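Local coordinates for inorganic pyrophosphatase (Neisseria gonorrhoeae, PDB 5TEA), which probably catalyses the magnesium-dependent hydrolysis of inorganic pyrophosphate to two phosphate ions, as a homohexamer, at residues 27-32 with 67-72. Residues are numbered along the deposited sequence; the frame is centred on the assembly and turned at random.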
ATOM      1  N   ASN B  27      -5.221  27.836   8.954  1.00 17.29           N
ATOM      2  CA  ASN B  27      -6.000  26.603   9.019  1.00 18.45           C
ATOM      3  C   ASN B  27      -6.233  26.090   7.605  1.00 19.81           C
ATOM      4  O   ASN B  27      -6.607  26.862   6.716  1.00 20.33           O
ATOM      5  CB  ASN B  27      -7.334  26.829   9.742  1.00 18.75           C
ATOM      6  CG  ASN B  27      -7.148  27.212  11.204  1.00 24.08           C
ATOM      7  OD1 ASN B  27      -6.248  26.712  11.868  1.00 25.93           O
ATOM      8  ND2 ASN B  27      -7.982  28.117  11.699  1.00 22.74           N
ATOM      9  N   VAL B  28      -6.011  24.793   7.403  1.00 15.32           N
ATOM     10  CA  VAL B  28      -6.151  24.149   6.100  1.00 14.97           C
ATOM     11  C   VAL B  28      -7.016  22.911   6.269  1.00 18.89           C
ATOM     12  O   VAL B  28      -6.863  22.169   7.245  1.00 19.05           O
ATOM     13  CB  VAL B  28      -4.769  23.784   5.502  1.00 16.19           C
ATOM     14  CG1 VAL B  28      -4.918  22.890   4.274  1.00 20.27           C
ATOM     15  CG2 VAL B  28      -4.037  25.070   5.131  1.00 17.58           C
ATOM     16  N   VAL B  29      -7.957  22.712   5.348  1.00 20.01           N
ATOM     17  CA  VAL B  29      -8.763  21.499   5.291  1.00 17.17           C
ATOM     18  C   VAL B  29      -8.285  20.670   4.103  1.00 22.61           C
ATOM     19  O   VAL B  29      -8.232  21.171   2.974  1.00 19.44           O
ATOM     20  CB  VAL B  29     -10.265  21.834   5.184  1.00 20.86           C
ATOM     21  CG1 VAL B  29     -11.090  20.573   4.912  1.00 18.28           C
ATOM     22  CG2 VAL B  29     -10.745  22.516   6.464  1.00 22.16           C
ATOM     23  N   ASN B  30      -7.925  19.403   4.349  1.00 18.80           N
ATOM     24  CA  ASN B  30      -7.387  18.560   3.285  1.00 17.06           C
ATOM     25  C   ASN B  30      -8.518  17.916   2.496  1.00 18.45           C
ATOM     26  O   ASN B  30      -9.453  17.346   3.082  1.00 20.87           O
ATOM     27  CB  ASN B  30      -6.467  17.467   3.837  1.00 16.83           C
ATOM     28  CG  ASN B  30      -5.661  16.781   2.736  1.00 18.59           C
ATOM     29  OD1 ASN B  30      -4.906  17.431   2.014  1.00 18.27           O
ATOM     30  ND2 ASN B  30      -5.820  15.466   2.605  1.00 16.75           N
ATOM     31  N   GLU B  31      -8.431  17.995   1.167  1.00 15.85           N
ATOM     32  CA  GLU B  31      -9.415  17.330   0.303  1.00 16.83           C
ATOM     33  C   GLU B  31      -8.886  16.082  -0.386  1.00 15.05           C
ATOM     34  O   GLU B  31      -9.623  15.103  -0.514  1.00 16.79           O
ATOM     35  CB  GLU B  31      -9.932  18.293  -0.773  1.00 20.88           C
ATOM     36  CG  GLU B  31     -10.659  19.515  -0.232  1.00 20.84           C
ATOM     37  CD  GLU B  31     -10.680  20.657  -1.226  1.00 22.41           C
ATOM     38  OE1 GLU B  31     -11.782  21.068  -1.629  1.00 21.36           O
ATOM     39  OE2 GLU B  31      -9.591  21.154  -1.596  1.00 19.76           O
ATOM     40  N   ILE B  32      -7.645  16.097  -0.879  1.00 16.72           N
ATOM     41  CA  ILE B  32      -7.125  15.031  -1.724  1.00 16.61           C
ATOM     42  C   ILE B  32      -5.800  14.547  -1.155  1.00 16.22           C
ATOM     43  O   ILE B  32      -4.861  15.338  -1.030  1.00 17.92           O
ATOM     44  CB  ILE B  32      -6.908  15.487  -3.177  1.00 13.87           C
ATOM     45  CG1 ILE B  32      -8.196  16.046  -3.787  1.00 14.22           C
ATOM     46  CG2 ILE B  32      -6.422  14.286  -4.011  1.00 15.11           C
ATOM     47  CD1 ILE B  32      -7.972  16.685  -5.201  1.00 15.57           C
ATOM     48  N   PHE B  67      -7.898  23.372   1.042  1.00 18.73           N
ATOM     49  CA  PHE B  67      -8.323  24.761   0.903  1.00 15.73           C
ATOM     50  C   PHE B  67      -8.247  25.467   2.247  1.00 15.51           C
ATOM     51  O   PHE B  67      -8.155  24.838   3.302  1.00 16.98           O
ATOM     52  CB  PHE B  67      -9.743  24.873   0.339  1.00 17.35           C
ATOM     53  CG  PHE B  67     -10.825  24.419   1.286  1.00 17.71           C
ATOM     54  CD1 PHE B  67     -11.161  23.069   1.389  1.00 22.04           C
ATOM     55  CD2 PHE B  67     -11.528  25.338   2.050  1.00 19.08           C
ATOM     56  CE1 PHE B  67     -12.171  22.647   2.245  1.00 20.52           C
ATOM     57  CE2 PHE B  67     -12.538  24.914   2.919  1.00 22.72           C
ATOM     58  CZ  PHE B  67     -12.859  23.569   3.010  1.00 24.68           C
ATOM     59  N   ILE B  68      -8.304  26.791   2.192  1.00 17.55           N
ATOM     60  CA  ILE B  68      -8.335  27.635   3.383  1.00 16.66           C
ATOM     61  C   ILE B  68      -9.786  28.028   3.644  1.00 18.17           C
ATOM     62  O   ILE B  68     -10.417  28.638   2.763  1.00 19.60           O
ATOM     63  CB  ILE B  68      -7.461  28.889   3.214  1.00 17.03           C
ATOM     64  CG1 ILE B  68      -6.013  28.521   2.855  1.00 15.85           C
ATOM     65  CG2 ILE B  68      -7.503  29.711   4.484  1.00 17.45           C
ATOM     66  CD1 ILE B  68      -5.148  29.751   2.497  1.00 18.66           C
ATOM     67  N   PRO B  69     -10.339  27.745   4.826  1.00 18.20           N
ATOM     68  CA  PRO B  69     -11.731  28.138   5.096  1.00 27.40           C
ATOM     69  C   PRO B  69     -11.904  29.651   5.048  1.00 25.11           C
ATOM     70  O   PRO B  69     -10.990  30.411   5.373  1.00 23.94           O
ATOM     71  CB  PRO B  69     -11.998  27.602   6.513  1.00 26.07           C
ATOM     72  CG  PRO B  69     -10.832  26.753   6.876  1.00 27.05           C
ATOM     73  CD  PRO B  69      -9.686  27.105   5.981  1.00 21.65           C
ATOM     74  N   GLN B  70     -13.099  30.075   4.626  1.00 23.34           N
ATOM     75  CA  GLN B  70     -13.513  31.484   4.648  1.00 25.33           C
ATOM     76  C   GLN B  70     -12.619  32.352   3.766  1.00 25.50           C
ATOM     77  O   GLN B  70     -12.270  33.476   4.121  1.00 26.31           O
ATOM     78  CB  GLN B  70     -13.569  32.031   6.076  1.00 25.64           C
ATOM     79  CG  GLN B  70     -14.527  31.266   6.966  1.00 30.81           C
ATOM     80  CD  GLN B  70     -14.740  31.936   8.308  1.00 38.19           C
ATOM     81  OE1 GLN B  70     -14.001  32.844   8.692  1.00 45.50           O
ATOM     82  NE2 GLN B  70     -15.759  31.492   9.030  1.00 40.32           N
ATOM     83  N   THR B  71     -12.272  31.830   2.589  1.00 24.99           N
ATOM     84  CA  THR B  71     -11.547  32.571   1.571  1.00 25.56           C
ATOM     85  C   THR B  71     -12.230  32.343   0.226  1.00 32.34           C
ATOM     86  O   THR B  71     -12.921  31.341   0.027  1.00 32.28           O
ATOM     87  CB  THR B  71     -10.073  32.147   1.487  1.00 23.45           C
ATOM     88  OG1 THR B  71      -9.991  30.759   1.158  1.00 22.00           O
ATOM     89  CG2 THR B  71      -9.337  32.382   2.830  1.00 22.32           C
ATOM     90  N   LEU B  72     -12.031  33.284  -0.699  1.00 29.73           N
ATOM     91  CA  LEU B  72     -12.581  33.177  -2.048  1.00 30.44           C
ATOM     92  C   LEU B  72     -11.565  33.644  -3.080  1.00 37.75           C
ATOM     93  O   LEU B  72     -11.005  34.736  -2.948  1.00 31.54           O
ATOM     94  CB  LEU B  72     -13.855  34.017  -2.203  1.00 35.13           C
ATOM     95  CG  LEU B  72     -15.155  33.574  -1.536  1.00 40.34           C
ATOM     96  CD1 LEU B  72     -16.290  34.476  -1.995  1.00 45.37           C
ATOM     97  CD2 LEU B  72     -15.453  32.115  -1.854  1.00 43.59           C
TER
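An antiparallel hydrogen-bonded pair, Val29 with Phe67, belongs to the pairing of strand 25-32 with strand 64-67 in the mixed sheet of this pyrophosphatase and shows how a proline, lacking an N-H, halts backbone pairing with a neighbouring strand. Val29 N donates to Phe67 O at 3.0 Å, almost straight (172°), and Phe67 N returns a bond to Val29 O at 2.9 Å. Two residues on, opposite Asn27, Pro69 has no N-H to offer: its CD lies 3.2 Å from Asn27 O, a buried carbonyl left without a hydrogen-bond partner. The side chain of Asn27 is held separately, ND2 bonding to Thr17 O.

Side by side on one face of the sheet, Val29 sets CB over the Phe67 ring, 4.0 Å from its centroid, in a CH-pi contact, while Val29 CG1 approaches Phe67 CE1 at 3.5 Å. Phe67 CG sits between its own backbone N and carbonyl carbon (chi1 70°), a torsion that swings the ring back over Val29. Glu31 comes to the ring edge, CD 3.6 Å from Phe67 CD1, its carboxylate plane turned 63° from the ring. At a classic beta bulge, Glu31 and Ile32 both face Tyr65, a predicted substrate-binding residue. Trp42 stacks on Phe67 and gives its backbone N-H to Glu31 OE1, so one residue steadies both the ring and the carboxylate at its edge.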